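Local coordinates for centrosomal protein 120 (PDB 6EWH), which probably acts at centrioles and basal bodies in the building of cilia, the piece described here being its second C2 domain (C2B), at residues 19-24 and 91-96; 29-34 and 178-183; 64-69 and 108-113; 124-129 and 147-152. The protein carries 1 engineered substitution. All blocks are in the same frame, centred on the assembly; numbering follows the deposited sequence.

Interaction 1 of 4, residues 19-24 and 91-96; sequences HQVGPA and VRIRSS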
loop_
_atom_site.group_PDB
_atom_site.type_symbol
_atom_site.label_atom_id
_atom_site.label_comp_id
_atom_site.label_asym_id
_atom_site.label_seq_id
_atom_site.Cartn_x
_atom_site.Cartn_y
_atom_site.Cartn_z
ATOM N N HIS A 19 -5.215 11.805 12.214
ATOM C CA HIS A 19 -4.411 12.808 11.527
ATOM C C HIS A 19 -5.316 13.940 11.061
ATOM O O HIS A 19 -6.322 13.696 10.392
ATOM C CB HIS A 19 -3.720 12.174 10.315
ATOM C CG HIS A 19 -2.839 11.014 10.663
ATOM N ND1 HIS A 19 -3.340 9.777 11.011
ATOM C CD2 HIS A 19 -1.491 10.907 10.728
ATOM C CE1 HIS A 19 -2.337 8.957 11.273
ATOM N NE2 HIS A 19 -1.205 9.618 11.108
ATOM N N GLN A 20 -4.966 15.180 11.418
ATOM C CA GLN A 20 -5.712 16.347 10.958
ATOM C C GLN A 20 -5.148 16.827 9.626
ATOM O O GLN A 20 -3.938 17.035 9.498
ATOM C CB GLN A 20 -5.628 17.478 11.986
ATOM C CG GLN A 20 -6.301 18.786 11.536
ATOM C CD GLN A 20 -7.821 18.713 11.558
ATOM O OE1 GLN A 20 -8.421 18.188 12.498
ATOM N NE2 GLN A 20 -8.451 19.232 10.506
ATOM N N VAL A 21 -6.026 16.996 8.637
ATOM C CA VAL A 21 -5.667 17.536 7.328
ATOM C C VAL A 21 -6.540 18.755 7.067
ATOM O O VAL A 21 -7.768 18.641 6.955
ATOM C CB VAL A 21 -5.820 16.496 6.206
ATOM C CG1 VAL A 21 -5.438 17.121 4.858
ATOM C CG2 VAL A 21 -4.965 15.274 6.493
ATOM N N GLY A 22 -5.911 19.921 6.976
ATOM C CA GLY A 22 -6.633 21.158 6.815
ATOM C C GLY A 22 -6.867 21.827 8.152
ATOM O O GLY A 22 -6.661 21.229 9.213
ATOM N N PRO A 23 -7.298 23.089 8.128
ATOM C CA PRO A 23 -7.525 23.810 9.389
ATOM C C PRO A 23 -8.576 23.110 10.237
ATOM O O PRO A 23 -9.649 22.737 9.752
ATOM C CB PRO A 23 -7.985 25.200 8.932
ATOM C CG PRO A 23 -8.476 25.008 7.534
ATOM C CD PRO A 23 -7.655 23.891 6.948
ATOM N N ALA A 24 -8.250 22.924 11.521
ATOM C CA ALA A 24 -9.064 22.092 12.399
ATOM C C ALA A 24 -10.459 22.655 12.641
ATOM O O ALA A 24 -11.366 21.896 13.004
ATOM C CB ALA A 24 -8.341 21.855 13.729
ATOM N N VAL A 91 -5.653 4.282 8.615
ATOM C CA VAL A 91 -5.448 5.463 9.447
ATOM C C VAL A 91 -6.718 6.294 9.439
ATOM O O VAL A 91 -7.467 6.326 8.459
ATOM C CB VAL A 91 -4.237 6.306 8.985
ATOM C CG1 VAL A 91 -2.942 5.532 9.210
ATOM C CG2 VAL A 91 -4.386 6.721 7.510
ATOM N N ARG A 92 -6.954 6.989 10.547
ATOM C CA ARG A 92 -8.087 7.891 10.656
ATOM C C ARG A 92 -7.642 9.313 10.349
ATOM O O ARG A 92 -6.575 9.755 10.789
ATOM C CB ARG A 92 -8.693 7.839 12.062
ATOM C CG ARG A 92 -9.304 6.495 12.405
ATOM C CD ARG A 92 -9.784 6.490 13.867
ATOM N NE ARG A 92 -11.033 7.233 14.019
ATOM C CZ ARG A 92 -11.360 7.942 15.092
ATOM N NH1 ARG A 92 -10.516 8.040 16.108
ATOM N NH2 ARG A 92 -12.531 8.562 15.136
ATOM N N ILE A 93 -8.470 10.030 9.593
ATOM C CA ILE A 93 -8.154 11.383 9.153
ATOM C C ILE A 93 -9.334 12.283 9.494
ATOM O O ILE A 93 -10.486 11.951 9.189
ATOM C CB ILE A 93 -7.847 11.427 7.643
ATOM C CG1 ILE A 93 -6.631 10.570 7.312
ATOM C CG2 ILE A 93 -7.597 12.864 7.188
ATOM C CD1 ILE A 93 -6.468 10.287 5.834
ATOM N N ARG A 94 -9.052 13.407 10.143
ATOM C CA ARG A 94 -10.058 14.431 10.387
ATOM C C ARG A 94 -9.804 15.552 9.383
ATOM O O ARG A 94 -8.711 16.125 9.356
ATOM C CB ARG A 94 -9.965 14.928 11.829
ATOM C CG ARG A 94 -11.096 15.866 12.275
ATOM C CD ARG A 94 -10.957 16.157 13.763
ATOM N NE ARG A 94 -12.017 17.021 14.277
ATOM C CZ ARG A 94 -11.993 18.352 14.225
ATOM N NH1 ARG A 94 -10.966 18.989 13.676
ATOM N NH2 ARG A 94 -13.006 19.048 14.729
ATOM N N SER A 95 -10.780 15.820 8.525
ATOM C CA SER A 95 -10.566 16.753 7.417
ATOM C C SER A 95 -11.922 17.160 6.855
ATOM O O SER A 95 -12.962 16.962 7.489
ATOM C CB SER A 95 -9.683 16.106 6.338
ATOM O OG SER A 95 -9.227 17.057 5.381
ATOM N N SER A 96 -11.914 17.760 5.667
ATOM C CA SER A 96 -13.126 17.902 4.881
ATOM C C SER A 96 -12.939 17.161 3.568
ATOM O O SER A 96 -11.811 16.911 3.130
ATOM C CB SER A 96 -13.465 19.375 4.611
ATOM O OG SER A 96 -12.640 19.906 3.586
#
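R94 sends an extended chain slantwise across Q20 and spends one nitrogen, NH1, on two carbonyl oxygens across the contact. CG stands anti to the backbone N (chi1 -172°), and CG, CD and NH1 all line the Q20 amide oxygen; R94 NH1 donates to Q20 OE1 at 2.9 Å, with the oxygen in the guanidinium plane while the two flat groups are turned 65° apart. The same NH1 reaches A24 O at 3.0 Å, on a lone pair in that carbonyl's plane, so loop 22-24 is tied back to the sheet. Q20 bends at chi2 (73°), and its NE2 donates to G22 O and to C27 O. An alanine in place of R94 would probably leave A24 O and Q20 OE1 without this shared donor and let loop 22-24 move more freely. Strands 18-21 and 87-95 are the parallel neighbours in the mixed sheet of this C2 domain, the remaining pairings of that sheet being antiparallel. On the other face H19 crosses V91 at about a right angle, its CE1 4.0 Å from V91 CB. R92 O is gripped twice by the histidine, by H19 N at 2.8 Å and by H19 ND1 at 3.2 Å, the two donors coming from opposite faces of the carbonyl plane; the second bond lies in the ring plane and should limit rotation of the imidazole. Farther along, V21 CG2 meets I93 CG2 at 3.6 Å beneath helix 97-105, and S95 OG donates to V21 O at 2.7 Å from above that carbonyl plane.

Interaction 2 of 4, residues 29-34 and 178-183; sequences DMFVLS and LRREEV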
loop_
_atom_site.group_PDB
_atom_site.type_symbol
_atom_site.label_atom_id
_atom_site.label_comp_id
_atom_site.label_asym_id
_atom_site.label_seq_id
_atom_site.Cartn_x
_atom_site.Cartn_y
_atom_site.Cartn_z
ATOM N N ASP A 29 -14.659 16.482 9.711
ATOM C CA ASP A 29 -15.269 15.182 9.472
ATOM C C ASP A 29 -14.222 14.075 9.540
ATOM O O ASP A 29 -13.047 14.288 9.246
ATOM C CB ASP A 29 -15.947 15.156 8.104
ATOM C CG ASP A 29 -17.066 16.179 7.987
ATOM O OD1 ASP A 29 -17.607 16.594 9.035
ATOM O OD2 ASP A 29 -17.405 16.564 6.850
ATOM N N MET A 30 -14.656 12.889 9.947
ATOM C CA MET A 30 -13.754 11.748 10.071
ATOM C C MET A 30 -13.777 10.881 8.825
ATOM O O MET A 30 -14.843 10.579 8.280
ATOM C CB MET A 30 -14.146 10.901 11.280
ATOM C CG MET A 30 -13.968 11.631 12.603
ATOM S SD MET A 30 -12.332 12.363 12.840
ATOM C CE MET A 30 -11.269 10.953 12.545
ATOM N N PHE A 31 -12.581 10.476 8.390
ATOM C CA PHE A 31 -12.378 9.607 7.240
ATOM C C PHE A 31 -11.427 8.481 7.612
ATOM O O PHE A 31 -10.637 8.594 8.553
ATOM C CB PHE A 31 -11.746 10.397 6.075
ATOM C CG PHE A 31 -12.608 11.525 5.578
ATOM C CD1 PHE A 31 -12.575 12.775 6.197
ATOM C CD2 PHE A 31 -13.467 11.340 4.506
ATOM C CE1 PHE A 31 -13.378 13.820 5.733
ATOM C CE2 PHE A 31 -14.278 12.376 4.056
ATOM C CZ PHE A 31 -14.225 13.607 4.663
ATOM N N VAL A 32 -11.485 7.396 6.843
ATOM C CA VAL A 32 -10.566 6.270 6.990
ATOM C C VAL A 32 -9.882 6.036 5.645
ATOM O O VAL A 32 -10.555 5.908 4.615
ATOM C CB VAL A 32 -11.285 4.994 7.468
ATOM C CG1 VAL A 32 -10.282 3.854 7.631
ATOM C CG2 VAL A 32 -12.003 5.266 8.781
ATOM N N LEU A 33 -8.554 5.996 5.661
ATOM C CA LEU A 33 -7.746 5.663 4.492
ATOM C C LEU A 33 -7.079 4.320 4.772
ATOM O O LEU A 33 -6.404 4.165 5.798
ATOM C CB LEU A 33 -6.696 6.746 4.289
ATOM C CG LEU A 33 -5.698 6.477 3.166
ATOM C CD1 LEU A 33 -6.394 6.456 1.797
ATOM C CD2 LEU A 33 -4.627 7.566 3.180
ATOM N N SER A 34 -7.273 3.345 3.880
ATOM C CA SER A 34 -6.816 1.992 4.155
ATOM C C SER A 34 -6.079 1.406 2.964
ATOM O O SER A 34 -6.337 1.744 1.801
ATOM C CB SER A 34 -7.966 1.045 4.528
ATOM O OG SER A 34 -8.870 0.905 3.458
ATOM N N LEU A 178 -10.663 4.989 0.363
ATOM C CA LEU A 178 -10.974 6.160 1.173
ATOM C C LEU A 178 -12.474 6.180 1.424
ATOM O O LEU A 178 -13.260 5.972 0.498
ATOM C CB LEU A 178 -10.549 7.431 0.440
ATOM C CG LEU A 178 -10.862 8.747 1.157
ATOM C CD1 LEU A 178 -10.039 8.891 2.439
ATOM C CD2 LEU A 178 -10.648 9.935 0.247
ATOM N N ARG A 179 -12.875 6.418 2.675
ATOM C CA ARG A 179 -14.299 6.522 2.965
ATOM C C ARG A 179 -14.508 7.452 4.148
ATOM O O ARG A 179 -13.622 7.614 4.991
ATOM C CB ARG A 179 -14.907 5.146 3.272
ATOM C CG ARG A 179 -14.310 4.471 4.489
ATOM C CD ARG A 179 -14.838 3.058 4.654
ATOM N NE ARG A 179 -14.250 2.413 5.826
ATOM C CZ ARG A 179 -14.648 2.618 7.075
ATOM N NH1 ARG A 179 -15.644 3.453 7.338
ATOM N NH2 ARG A 179 -14.040 1.986 8.073
ATOM N N ARG A 180 -15.692 8.048 4.211
ATOM C CA ARG A 180 -16.119 8.666 5.456
ATOM C C ARG A 180 -16.221 7.588 6.518
ATOM O O ARG A 180 -16.594 6.446 6.235
ATOM C CB ARG A 180 -17.480 9.339 5.283
ATOM C CG ARG A 180 -17.430 10.649 4.524
ATOM C CD ARG A 180 -18.795 11.330 4.590
ATOM N NE ARG A 180 -18.878 12.619 3.903
ATOM C CZ ARG A 180 -18.443 13.773 4.409
ATOM N NH1 ARG A 180 -17.873 13.808 5.604
ATOM N NH2 ARG A 180 -18.583 14.899 3.714
ATOM N N GLU A 181 -15.857 7.945 7.744
ATOM C CA GLU A 181 -15.807 6.944 8.796
ATOM C C GLU A 181 -17.172 6.316 9.035
ATOM O O GLU A 181 -17.259 5.117 9.338
ATOM C CB GLU A 181 -15.265 7.571 10.075
ATOM C CG GLU A 181 -15.059 6.563 11.185
ATOM C CD GLU A 181 -14.116 7.085 12.229
ATOM O OE1 GLU A 181 -14.511 8.007 12.974
ATOM O OE2 GLU A 181 -12.978 6.576 12.292
ATOM N N GLU A 182 -18.242 7.093 8.871
ATOM C CA GLU A 182 -19.594 6.591 9.069
ATOM C C GLU A 182 -20.164 5.865 7.850
ATOM O O GLU A 182 -21.286 5.355 7.927
ATOM C CB GLU A 182 -20.522 7.729 9.508
ATOM C CG GLU A 182 -20.885 8.721 8.412
ATOM C CD GLU A 182 -19.878 9.847 8.257
ATOM O OE1 GLU A 182 -18.737 9.715 8.752
ATOM O OE2 GLU A 182 -20.238 10.877 7.644
ATOM N N VAL A 183 -19.429 5.795 6.742
ATOM C CA VAL A 183 -19.868 5.087 5.546
ATOM C C VAL A 183 -19.172 3.736 5.536
ATOM O O VAL A 183 -17.949 3.660 5.395
ATOM C CB VAL A 183 -19.574 5.888 4.270
ATOM C CG1 VAL A 183 -19.868 5.052 3.032
ATOM C CG2 VAL A 183 -20.399 7.159 4.259
HETATM O O HOH W 1 -16.583 17.068 4.584
HETATM O O HOH W 2 -17.244 11.889 7.637
#
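V32 has the most surface buried here, and its CG2 lies 3.9 Å from R179 NH2, over one face of the guanidinium and offset toward the rim. The two side chains run side by side, pointing the same way. R179 takes the less common first torsion (chi1 62°), its CG between backbone N and carbonyl carbon, and from CG to NE the chain is extended; NH1 then bonds V183 O in the turn 180-183. V32 CG2 also meets E181 OE2 at 3.9 Å. That carboxylate lies alongside M30, with OE1 3.4 Å from M30 CB, and forms a salt bridge with R92 on the next strand. Strands 29-41 and 171-180 are antiparallel neighbours inside the mixed sheet of the C2 domain: V32 and R179 make a hydrogen-bonded pair (V32 N to R179 O, 2.8 Å), and E181 N to M30 O continues the ladder into the turn. F31 and R180 lie side by side, pointing the same way, with F31 CE2 3.6 Å from R180 CG and the ring 30° from the guanidinium plane. With ring atoms CE2 and CZ against one guanidinium face, R180 NH1 forms a salt bridge with D29 OD2 at 3.1 Å, meeting that oxygen from above the carboxylate plane, while R180 NH2 pairs with D139. Water 1 joins D29 OD2 to R180 NH2, and water 2 links R180 NH1 to M30 O and E182 OE1.

Interaction 3 of 4, residues 64-69 and 108-113; sequences YSLLGN and PSLQIH
Two strands of the four-stranded antiparallel sheet of this C2 domain, 60-66 and 110-116, spread apart here where the first runs into a type I' turn, L66 to N69. Across these segments no direct hydrogen bond forms; two waters fill in for the ladder. Water 3 accepts from S65 N and donates to Q111 O, and water 4 accepts from Q111 N and donates to S65 O, so both polar groups of each backbone are served through water. Side chains close the inner side. Y64 lies alongside I112, pointing the same way, with Y64 CB 3.9 Å from I112 CG1 and ring atom CD1 4.0 Å from that same carbon. A chi1 of 53° sets its CG between the backbone N and the carbonyl carbon; the ring then has CD1 on the I112 side and CD2 on the L110 side. L110, in the conformer described, one of two, crosses the tyrosine at a slant, its CD1 3.9 Å from Y64 CD2 and 4.4 Å from L66 CD1. V35 of strand 29-41, in the facing sheet, touches Y64, L66 and L110, and A89 of strand 87-95 also touches Y64, which places these side chains in the interior between the two sheets. The turn itself is closed by its own bonds: L66 O accepts both N69 N and the side-chain amide N69 ND2, the latter at 2.9 Å and nearly along the C=O axis.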
loop_
_atom_site.group_PDB
_atom_site.type_symbol
_atom_site.label_atom_id
_atom_site.label_comp_id
_atom_site.label_asym_id
_atom_site.label_seq_id
_atom_site.Cartn_x
_atom_site.Cartn_y
_atom_site.Cartn_z
ATOM N N TYR A 64 5.311 -0.566 4.084
ATOM C CA TYR A 64 5.056 0.708 3.433
ATOM C C TYR A 64 4.849 1.781 4.480
ATOM O O TYR A 64 4.549 1.494 5.642
ATOM C CB TYR A 64 3.867 0.655 2.473
ATOM C CG TYR A 64 2.592 0.115 3.069
ATOM C CD1 TYR A 64 2.330 -1.245 3.043
ATOM C CD2 TYR A 64 1.637 0.967 3.619
ATOM C CE1 TYR A 64 1.144 -1.754 3.580
ATOM C CE2 TYR A 64 0.464 0.476 4.132
ATOM C CZ TYR A 64 0.216 -0.876 4.116
ATOM O OH TYR A 64 -0.951 -1.375 4.645
ATOM N N SER A 65 5.027 3.025 4.048
ATOM C CA SER A 65 4.771 4.193 4.871
ATOM C C SER A 65 3.442 4.799 4.431
ATOM O O SER A 65 3.292 5.185 3.269
ATOM C CB SER A 65 5.902 5.203 4.677
ATOM O OG SER A 65 5.692 6.340 5.484
ATOM N N LEU A 66 2.482 4.868 5.352
ATOM C CA LEU A 66 1.162 5.424 5.067
ATOM C C LEU A 66 1.016 6.696 5.891
ATOM O O LEU A 66 0.902 6.634 7.119
ATOM C CB LEU A 66 0.058 4.415 5.392
ATOM C CG LEU A 66 -1.384 4.882 5.128
ATOM C CD1 LEU A 66 -1.625 5.173 3.664
ATOM C CD2 LEU A 66 -2.365 3.844 5.614
ATOM N N LEU A 67 1.049 7.838 5.211
ATOM C CA LEU A 67 1.025 9.155 5.851
ATOM C C LEU A 67 2.020 9.246 7.012
ATOM O O LEU A 67 1.699 9.703 8.112
ATOM C CB LEU A 67 -0.386 9.558 6.280
ATOM C CG LEU A 67 -1.433 9.642 5.168
ATOM C CD1 LEU A 67 -2.733 10.215 5.709
ATOM C CD2 LEU A 67 -0.934 10.449 3.992
ATOM N N GLY A 68 3.241 8.778 6.769
ATOM C CA GLY A 68 4.274 8.849 7.784
ATOM C C GLY A 68 4.242 7.759 8.833
ATOM O O GLY A 68 5.042 7.800 9.776
ATOM N N ASN A 69 3.354 6.781 8.704
ATOM C CA ASN A 69 3.296 5.657 9.630
ATOM C C ASN A 69 3.965 4.443 9.000
ATOM O O ASN A 69 3.576 4.022 7.908
ATOM C CB ASN A 69 1.842 5.312 9.941
ATOM C CG ASN A 69 1.135 6.420 10.680
ATOM O OD1 ASN A 69 1.285 6.553 11.891
ATOM N ND2 ASN A 69 0.383 7.240 9.951
ATOM N N PRO A 108 2.732 11.807 -3.173
ATOM C CA PRO A 108 3.494 10.858 -3.987
ATOM C C PRO A 108 2.912 9.468 -3.810
ATOM O O PRO A 108 2.178 9.187 -2.861
ATOM C CB PRO A 108 4.900 10.936 -3.390
ATOM C CG PRO A 108 4.666 11.305 -1.971
ATOM C CD PRO A 108 3.482 12.233 -1.978
ATOM N N SER A 109 3.233 8.594 -4.755
ATOM C CA SER A 109 2.696 7.244 -4.683
ATOM C C SER A 109 3.166 6.523 -3.426
ATOM O O SER A 109 4.245 6.778 -2.882
ATOM C CB SER A 109 3.079 6.437 -5.926
ATOM O OG SER A 109 2.302 6.836 -7.044
ATOM N N LEU A 110 2.304 5.640 -2.944
ATOM C CA LEU A 110 2.687 4.715 -1.896
ATOM C C LEU A 110 3.663 3.705 -2.490
ATOM O O LEU A 110 3.433 3.181 -3.580
ATOM C CB LEU A 110 1.417 4.013 -1.424
ATOM C CG LEU A 110 1.422 3.048 -0.254
ATOM C CD1 LEU A 110 1.641 3.819 1.019
ATOM C CD2 LEU A 110 0.082 2.346 -0.229
ATOM N N GLN A 111 4.769 3.454 -1.791
ATOM C CA GLN A 111 5.748 2.466 -2.228
ATOM C C GLN A 111 5.682 1.266 -1.295
ATOM O O GLN A 111 6.078 1.339 -0.128
ATOM C CB GLN A 111 7.156 3.051 -2.305
ATOM C CG GLN A 111 7.415 3.802 -3.602
ATOM C CD GLN A 111 8.834 4.326 -3.705
ATOM O OE1 GLN A 111 9.424 4.753 -2.713
ATOM N NE2 GLN A 111 9.390 4.292 -4.910
ATOM N N ILE A 112 5.178 0.152 -1.811
ATOM C CA ILE A 112 5.047 -1.065 -1.009
ATOM C C ILE A 112 6.215 -1.976 -1.351
ATOM O O ILE A 112 6.425 -2.308 -2.521
ATOM C CB ILE A 112 3.705 -1.761 -1.254
ATOM C CG1 ILE A 112 2.554 -0.820 -0.879
ATOM C CG2 ILE A 112 3.656 -3.075 -0.469
ATOM C CD1 ILE A 112 1.193 -1.367 -1.243
ATOM N N HIS A 113 6.967 -2.381 -0.333
ATOM C CA HIS A 113 8.175 -3.175 -0.503
ATOM C C HIS A 113 7.924 -4.598 -0.041
ATOM O O HIS A 113 7.328 -4.819 1.017
ATOM C CB HIS A 113 9.308 -2.604 0.351
ATOM C CG HIS A 113 9.852 -1.308 -0.156
ATOM N ND1 HIS A 113 11.073 -1.214 -0.790
ATOM C CD2 HIS A 113 9.337 -0.056 -0.140
ATOM C CE1 HIS A 113 11.289 0.044 -1.135
ATOM N NE2 HIS A 113 10.250 0.765 -0.757
HETATM O O HOH W 3 6.595 3.314 1.518
HETATM O O HOH W 4 4.704 4.953 0.859
#

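Interaction 4 of 4, residues 124-129 and 147-152; sequences TDVSLS and SAFILQ. Engineered in segment 147-152: S147 (natural residue Gly).
F149 leaves strand 143-150 toward T124, and its CB meets the threonine first, 3.3 Å from T124 OG1 and 3.9 Å from T124 CG2. CG stands anti to the carbonyl carbon (chi1 -68°), and from there the ring passes beside D125, whose carbonyl O lies 3.6 Å from F149 CD1 and a little farther from CE1. V126 CG2 sits over the middle of one ring face, 4.0 Å from the centroid and 2° off the normal, a CH-pi contact. At the tip F149 CZ meets V126 CG1 at 3.9 Å, so both branches of the valine bear on one ring. T124 crosses the phenylalanine at about a right angle. Its OG1, anti to the backbone N (chi1 -169°), donates to I150 O at 2.7 Å from well above that carbonyl's plane, the one hydrogen bond between these segments. T124 CB and CG2 also pack on L151 CD2. A valine in place of T124 would probably leave I150 O without this donor and remove the polar tie between the two segments. S147, earlier on the same strand, is an engineered substitution for glycine. Strand 119-126 is an outermost strand of the four-stranded sheet and strand 143-150 an outermost strand of the mixed sheet, so the contact joins the margins of a two-sheet C2 sandwich. V174 of strand 171-180 touches F149, V176 touches V126, and beyond V126 the chain enters helix 128-133, with S127 OG capping A130 N.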
loop_
_atom_site.group_PDB
_atom_site.type_symbol
_atom_site.label_atom_id
_atom_site.label_comp_id
_atom_site.label_asym_id
_atom_site.label_seq_id
_atom_site.Cartn_x
_atom_site.Cartn_y
_atom_site.Cartn_z
ATOM N N THR A 124 6.633 -1.647 -5.380
ATOM C CA THR A 124 5.689 -1.237 -6.403
ATOM C C THR A 124 5.062 0.083 -5.982
ATOM O O THR A 124 4.934 0.375 -4.791
ATOM C CB THR A 124 4.637 -2.331 -6.677
ATOM O OG1 THR A 124 3.900 -2.003 -7.861
ATOM C CG2 THR A 124 3.668 -2.472 -5.504
ATOM N N ASP A 125 4.705 0.888 -6.977
ATOM C CA ASP A 125 4.118 2.205 -6.770
ATOM C C ASP A 125 2.605 2.095 -6.833
ATOM O O ASP A 125 2.057 1.613 -7.832
ATOM C CB ASP A 125 4.547 3.145 -7.901
ATOM C CG ASP A 125 5.888 3.781 -7.661
ATOM O OD1 ASP A 125 6.752 3.138 -7.039
ATOM O OD2 ASP A 125 6.073 4.937 -8.096
ATOM N N VAL A 126 1.931 2.582 -5.793
ATOM C CA VAL A 126 0.474 2.585 -5.732
ATOM C C VAL A 126 0.014 4.031 -5.619
ATOM O O VAL A 126 0.315 4.711 -4.631
ATOM C CB VAL A 126 -0.044 1.742 -4.561
ATOM C CG1 VAL A 126 -1.550 1.763 -4.545
ATOM C CG2 VAL A 126 0.472 0.309 -4.689
ATOM N N SER A 127 -0.705 4.504 -6.624
ATOM C CA SER A 127 -1.025 5.921 -6.702
ATOM C C SER A 127 -2.107 6.274 -5.691
ATOM O O SER A 127 -3.180 5.664 -5.684
ATOM C CB SER A 127 -1.504 6.260 -8.105
ATOM O OG SER A 127 -1.881 7.622 -8.190
ATOM N N LEU A 128 -1.830 7.263 -4.844
ATOM C CA LEU A 128 -2.903 7.834 -4.044
ATOM C C LEU A 128 -3.688 8.871 -4.829
ATOM O O LEU A 128 -4.885 9.048 -4.577
ATOM C CB LEU A 128 -2.359 8.452 -2.757
ATOM C CG LEU A 128 -1.704 7.474 -1.782
ATOM C CD1 LEU A 128 -1.125 8.226 -0.611
ATOM C CD2 LEU A 128 -2.705 6.432 -1.312
ATOM N N SER A 129 -3.040 9.570 -5.765
ATOM C CA SER A 129 -3.771 10.530 -6.585
ATOM C C SER A 129 -4.824 9.841 -7.440
ATOM O O SER A 129 -5.890 10.417 -7.696
ATOM C CB SER A 129 -2.809 11.348 -7.451
ATOM O OG SER A 129 -2.125 10.527 -8.378
ATOM N N SER A 147 -5.981 -3.248 -7.770
ATOM C CA SER A 147 -5.290 -3.687 -8.971
ATOM C C SER A 147 -4.214 -4.693 -8.606
ATOM O O SER A 147 -3.880 -4.896 -7.435
ATOM C CB SER A 147 -4.694 -2.498 -9.734
ATOM O OG SER A 147 -4.316 -2.883 -11.044
ATOM N N ALA A 148 -3.669 -5.316 -9.640
ATOM C CA ALA A 148 -2.508 -6.181 -9.522
ATOM C C ALA A 148 -1.302 -5.339 -9.920
ATOM O O ALA A 148 -1.155 -4.957 -11.087
ATOM C CB ALA A 148 -2.673 -7.390 -10.440
ATOM N N PHE A 149 -0.456 -5.034 -8.952
ATOM C CA PHE A 149 0.684 -4.158 -9.160
ATOM C C PHE A 149 1.955 -4.982 -9.320
ATOM O O PHE A 149 2.125 -6.015 -8.666
ATOM C CB PHE A 149 0.796 -3.215 -7.963
ATOM C CG PHE A 149 -0.332 -2.220 -7.873
ATOM C CD1 PHE A 149 -0.268 -1.025 -8.568
ATOM C CD2 PHE A 149 -1.463 -2.483 -7.111
ATOM C CE1 PHE A 149 -1.302 -0.097 -8.495
ATOM C CE2 PHE A 149 -2.507 -1.560 -7.037
ATOM C CZ PHE A 149 -2.427 -0.370 -7.728
ATOM N N ILE A 150 2.843 -4.546 -10.221
ATOM C CA ILE A 150 4.076 -5.273 -10.497
ATOM C C ILE A 150 5.179 -4.822 -9.549
ATOM O O ILE A 150 5.455 -3.623 -9.424
ATOM C CB ILE A 150 4.506 -5.078 -11.958
ATOM C CG1 ILE A 150 3.345 -5.412 -12.882
ATOM C CG2 ILE A 150 5.735 -5.927 -12.251
ATOM C CD1 ILE A 150 2.942 -6.855 -12.837
ATOM N N LEU A 151 5.833 -5.784 -8.903
ATOM C CA LEU A 151 6.974 -5.503 -8.043
ATOM C C LEU A 151 8.246 -5.451 -8.885
ATOM O O LEU A 151 8.510 -6.359 -9.678
ATOM C CB LEU A 151 7.104 -6.568 -6.955
ATOM C CG LEU A 151 6.033 -6.480 -5.855
ATOM C CD1 LEU A 151 5.921 -7.832 -5.121
ATOM C CD2 LEU A 151 6.348 -5.364 -4.873
ATOM N N GLN A 152 9.033 -4.391 -8.699
ATOM C CA GLN A 152 10.275 -4.189 -9.437
ATOM C C GLN A 152 11.457 -4.365 -8.504
ATOM O O GLN A 152 11.500 -3.724 -7.445
ATOM C CB GLN A 152 10.314 -2.767 -10.034
ATOM C CG GLN A 152 9.254 -2.495 -11.089
ATOM C CD GLN A 152 9.486 -3.285 -12.359
ATOM O OE1 GLN A 152 10.559 -3.843 -12.562
ATOM N NE2 GLN A 152 8.477 -3.340 -13.219
#

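Overall arrangement
From the N terminus, strand 18-21 reaches forward to 87-95, and interaction 1 closes the first loop. Strand 29-41 starts inside that loop and pairs with 171-180 near the C-terminal end, so interactions 1 and 2 cross; they touch on the mixed sheet, where 87-95 and 29-41 are neighbours. Interaction 3 opens before interaction 1 closes and crosses it too, while lying wholly within the long loop of interaction 2. Interaction 4 follows in series, also within that loop, and joins interaction 3 through adjacent strands 110-116 and 119-126. Thus interactions 1 and 2 bind the mixed sheet, interaction 3 the four-stranded sheet, and interaction 4 bridges the two.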